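Side-chain contacts in amidohydrolase 3 domain-containing protein (Pyrococcus furiosus, PDB 3ICJ), which is an uncharacterised zinc-binding member of the amidohydrolase family that probably hydrolyses carbon-nitrogen bonds other than peptide bonds: residues I331-V334 against I335-K339; Y470-G473 against S474-T478. All blocks are in the same frame, centred on the assembly; numbering follows the deposited sequence.

How the interactions relate
Both interactions are single-helix contacts between residues about one turn apart, in the amidohydrolase part of the chain. Interaction 1 lies on helix 328-338 and interaction 2 on helix 463-477, near its C-terminal end; their centres lie 24 Å apart and their nearest atoms about 14 Å, so the two do not touch. In interaction 1 the side chain of Ile331 is about 9 Å from that of the zinc ligand His348, while in interaction 2 the side chain of Val477 is about 7 Å from that of His101, a ligand of the other zinc ion. Neither contact supplies a ligand, and those two side chains are each about 13 Å from a bound zinc ion.

Interaction 1 of 2, residues I331-V334 against I335-K339; sequences IVEV and IERAK
Glu333 and Arg337, one turn apart, run side by side and point the same way, yet their charged groups meet through a water. Glu333 OE2 accepts from this water at 2.7 Å, and Arg337 NH1 donates to it at 2.8 Å, the water lying in the guanidinium plane at its edge. A bend at chi3 (82°) turns the arginine tip, whose NE and NH2 form salt bridges with Glu278 and Asp275; with those partners in place, the carboxylate of Glu333 probably adds only a weaker, water-relayed attraction. A direct salt bridge forms where Lys339 NZ meets Glu336 OE2 at 2.7 Å on its syn side, 26° out of the carboxylate plane; NZ also bonds to Ala365 O.

The apolar contact lies between Ile331 CG2 and Ile335 CD1, 3.8 Å apart, where the two branched chains meet at a slant.

Backbone bonds follow. Ile335 N to Ile331 O is nearly straight (174°), whereas Arg337 N makes only weak bonds to Glu333 O and Val334 O; Ala338 N reaches Val334 O at 2.9 Å. The pattern is that of an amphipathic alpha-helix, its isoleucines against helix 352-365, consistent with an outer helix of the (beta/alpha) barrel usual in amidohydrolases.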
loop_
_atom_site.group_PDB
_atom_site.type_symbol
_atom_site.label_atom_id
_atom_site.label_comp_id
_atom_site.label_asym_id
_atom_site.label_seq_id
_atom_site.Cartn_x
_atom_site.Cartn_y
_atom_site.Cartn_z
ATOM N N ILE A 331 21.065 0.889 6.704
ATOM C CA ILE A 331 19.805 1.477 7.179
ATOM C C ILE A 331 20.124 2.664 8.091
ATOM O O ILE A 331 19.573 3.730 7.890
ATOM C CB ILE A 331 18.923 0.459 7.926
ATOM C CG1 ILE A 331 18.511 -0.676 6.992
ATOM C CG2 ILE A 331 17.683 1.135 8.521
ATOM C CD1 ILE A 331 17.886 -1.816 7.707
ATOM N N VAL A 332 21.014 2.471 9.075
ATOM C CA VAL A 332 21.458 3.556 9.972
ATOM C C VAL A 332 21.974 4.781 9.193
ATOM O O VAL A 332 21.639 5.915 9.545
ATOM C CB VAL A 332 22.501 3.086 11.054
ATOM C CG1 VAL A 332 23.015 4.273 11.882
ATOM C CG2 VAL A 332 21.857 2.069 12.008
ATOM N N GLU A 333 22.727 4.546 8.115
ATOM C CA GLU A 333 23.228 5.637 7.240
ATOM C C GLU A 333 22.076 6.495 6.653
ATOM O O GLU A 333 22.143 7.723 6.657
ATOM C CB GLU A 333 24.117 5.063 6.127
ATOM C CG GLU A 333 25.071 6.053 5.435
ATOM C CD GLU A 333 24.498 6.641 4.148
ATOM O OE1 GLU A 333 25.078 7.630 3.643
ATOM O OE2 GLU A 333 23.471 6.124 3.638
ATOM N N VAL A 334 21.012 5.841 6.193
ATOM C CA VAL A 334 19.854 6.553 5.648
ATOM C C VAL A 334 19.105 7.286 6.751
ATOM O O VAL A 334 18.764 8.458 6.585
ATOM C CB VAL A 334 18.910 5.605 4.850
ATOM C CG1 VAL A 334 17.583 6.297 4.504
ATOM C CG2 VAL A 334 19.590 5.139 3.585
ATOM N N ILE A 335 18.897 6.611 7.889
ATOM C CA ILE A 335 18.278 7.224 9.072
ATOM C C ILE A 335 19.008 8.508 9.498
ATOM O O ILE A 335 18.376 9.516 9.831
ATOM C CB ILE A 335 18.176 6.228 10.276
ATOM C CG1 ILE A 335 17.182 5.109 9.967
ATOM C CG2 ILE A 335 17.736 6.942 11.543
ATOM C CD1 ILE A 335 17.216 3.952 11.009
ATOM N N GLU A 336 20.335 8.491 9.468
ATOM C CA GLU A 336 21.078 9.675 9.884
ATOM C C GLU A 336 20.893 10.844 8.915
ATOM O O GLU A 336 21.027 12.000 9.310
ATOM C CB GLU A 336 22.561 9.351 10.094
ATOM C CG GLU A 336 22.815 8.450 11.301
ATOM C CD GLU A 336 22.431 9.110 12.624
ATOM O OE1 GLU A 336 22.692 10.320 12.808
ATOM O OE2 GLU A 336 21.882 8.409 13.492
ATOM N N ARG A 337 20.586 10.537 7.657
ATOM C CA ARG A 337 20.261 11.553 6.667
ATOM C C ARG A 337 18.813 12.029 6.820
ATOM O O ARG A 337 18.503 13.187 6.527
ATOM C CB ARG A 337 20.480 11.019 5.242
ATOM C CG ARG A 337 21.935 10.801 4.840
ATOM C CD ARG A 337 22.014 10.209 3.422
ATOM N NE ARG A 337 21.910 11.242 2.384
ATOM C CZ ARG A 337 21.931 11.014 1.072
ATOM N NH1 ARG A 337 22.009 9.771 0.595
ATOM N NH2 ARG A 337 21.850 12.034 0.234
ATOM N N ALA A 338 17.923 11.134 7.269
ATOM C CA ALA A 338 16.510 11.484 7.464
ATOM C C ALA A 338 16.292 12.369 8.694
ATOM O O ALA A 338 15.452 13.263 8.669
ATOM C CB ALA A 338 15.631 10.216 7.536
ATOM N N LYS A 339 17.049 12.098 9.758
ATOM C CA LYS A 339 16.988 12.850 11.017
ATOM C C LYS A 339 16.983 14.399 10.884
ATOM O O LYS A 339 15.980 15.020 11.258
ATOM C CB LYS A 339 18.088 12.403 11.979
ATOM C CG LYS A 339 17.824 11.128 12.746
ATOM C CD LYS A 339 19.032 10.920 13.647
ATOM C CE LYS A 339 18.814 9.833 14.640
ATOM N NZ LYS A 339 20.136 9.472 15.244
HETATM O O HOH W 1 21.932 7.275 1.789
#

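Interaction 2 of 2, residues Y470-G473 against S474-T478; sequences YTHG and SAQVT
His472 and Gln476 sit one turn apart near the C-terminal end of an alpha-helix, and the CG methylene of the glutamine lies over one face of the imidazole. The CH-pi contact is made by Gln476 CG, 3.8 Å from the centroid of the His472 ring and displaced toward its rim. Beyond CG the amide runs out past the CE1 rim, with Gln476 OE1 3.5 Å from His472 CE1, its plane 16° from that of the ring. With its CG anti to the backbone N (chi1 -167°), the histidine ring is carried toward the next turn, where the glutamine chain crosses it. Replacing His472 by an alanine is likely to strip Gln476 CG of the ring face beneath it and leave the amide freer to turn.

Ordinary one-turn bonds join the backbone here: Gln476 N donates to His472 O at 2.9 Å, and Val477 N to Gly473 O at 3.0 Å. The helix includes a wider pi-type turn at 470-473. Tyr470 turns away from the following turn to meet Phe97 edge-to-face, and Ser474 OG bonds to Phe98 O, tying the helix to strand 92-102, which carries the zinc ligand His101. At the helix end, Ser474 O is gripped twice from opposite faces of its plane, by Thr478 N at 3.0 Å and by Thr478 OG1 at 2.8 Å.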
loop_
_atom_site.group_PDB
_atom_site.type_symbol
_atom_site.label_atom_id
_atom_site.label_comp_id
_atom_site.label_asym_id
_atom_site.label_seq_id
_atom_site.Cartn_x
_atom_site.Cartn_y
_atom_site.Cartn_z
ATOM N N TYR A 470 -7.748 0.148 11.001
ATOM C CA TYR A 470 -7.849 0.600 9.623
ATOM C C TYR A 470 -8.226 2.078 9.503
ATOM O O TYR A 470 -8.372 2.591 8.416
ATOM C CB TYR A 470 -8.864 -0.257 8.880
ATOM C CG TYR A 470 -8.482 -0.677 7.487
ATOM C CD1 TYR A 470 -8.775 -1.937 7.030
ATOM C CD2 TYR A 470 -7.851 0.190 6.629
ATOM C CE1 TYR A 470 -8.455 -2.315 5.765
ATOM C CE2 TYR A 470 -7.523 -0.185 5.369
ATOM C CZ TYR A 470 -7.828 -1.439 4.939
ATOM O OH TYR A 470 -7.505 -1.814 3.679
ATOM N N THR A 471 -8.372 2.746 10.637
ATOM C CA THR A 471 -8.618 4.170 10.682
ATOM C C THR A 471 -7.563 4.925 11.495
ATOM O O THR A 471 -6.596 5.414 10.951
ATOM C CB THR A 471 -10.040 4.478 11.185
ATOM O OG1 THR A 471 -10.267 3.810 12.420
ATOM C CG2 THR A 471 -11.076 4.021 10.196
ATOM N N HIS A 472 -7.751 5.004 12.803
ATOM C CA HIS A 472 -6.822 5.702 13.668
ATOM C C HIS A 472 -5.495 4.968 13.786
ATOM O O HIS A 472 -4.464 5.577 13.922
ATOM C CB HIS A 472 -7.423 5.956 15.055
ATOM C CG HIS A 472 -6.648 6.934 15.884
ATOM N ND1 HIS A 472 -6.212 6.651 17.155
ATOM C CD2 HIS A 472 -6.225 8.189 15.616
ATOM C CE1 HIS A 472 -5.567 7.693 17.639
ATOM N NE2 HIS A 472 -5.557 8.636 16.723
ATOM N N GLY A 473 -5.540 3.651 13.711
ATOM C CA GLY A 473 -4.333 2.836 13.843
ATOM C C GLY A 473 -3.354 3.211 12.746
ATOM O O GLY A 473 -2.211 3.589 13.006
ATOM N N SER A 474 -3.844 3.145 11.512
ATOM C CA SER A 474 -3.108 3.575 10.346
ATOM C C SER A 474 -2.606 5.021 10.425
ATOM O O SER A 474 -1.453 5.293 10.085
ATOM C CB SER A 474 -3.980 3.389 9.121
ATOM O OG SER A 474 -3.984 2.033 8.714
ATOM N N ALA A 475 -3.462 5.930 10.882
ATOM C CA ALA A 475 -3.085 7.325 11.056
ATOM C C ALA A 475 -1.910 7.487 12.004
ATOM O O ALA A 475 -0.958 8.208 11.699
ATOM C CB ALA A 475 -4.279 8.146 11.544
ATOM N N GLN A 476 -1.963 6.796 13.143
ATOM C CA GLN A 476 -0.873 6.861 14.136
ATOM C C GLN A 476 0.420 6.294 13.609
ATOM O O GLN A 476 1.481 6.823 13.884
ATOM C CB GLN A 476 -1.262 6.176 15.441
ATOM C CG GLN A 476 -2.306 6.976 16.176
ATOM C CD GLN A 476 -2.103 6.952 17.651
ATOM O OE1 GLN A 476 -2.529 6.015 18.341
ATOM N NE2 GLN A 476 -1.451 7.992 18.165
ATOM N N VAL A 477 0.306 5.243 12.807
ATOM C CA VAL A 477 1.447 4.575 12.212
ATOM C C VAL A 477 2.108 5.481 11.167
ATOM O O VAL A 477 3.326 5.431 10.981
ATOM C CB VAL A 477 1.005 3.173 11.707
ATOM C CG1 VAL A 477 1.879 2.635 10.609
ATOM C CG2 VAL A 477 0.982 2.230 12.914
ATOM N N THR A 478 1.299 6.358 10.553
ATOM C CA THR A 478 1.752 7.328 9.553
ATOM C C THR A 478 1.989 8.750 10.154
ATOM O O THR A 478 2.084 9.738 9.419
ATOM C CB THR A 478 0.742 7.340 8.355
ATOM O OG1 THR A 478 0.369 5.974 8.036
ATOM C CG2 THR A 478 1.353 7.957 7.091
#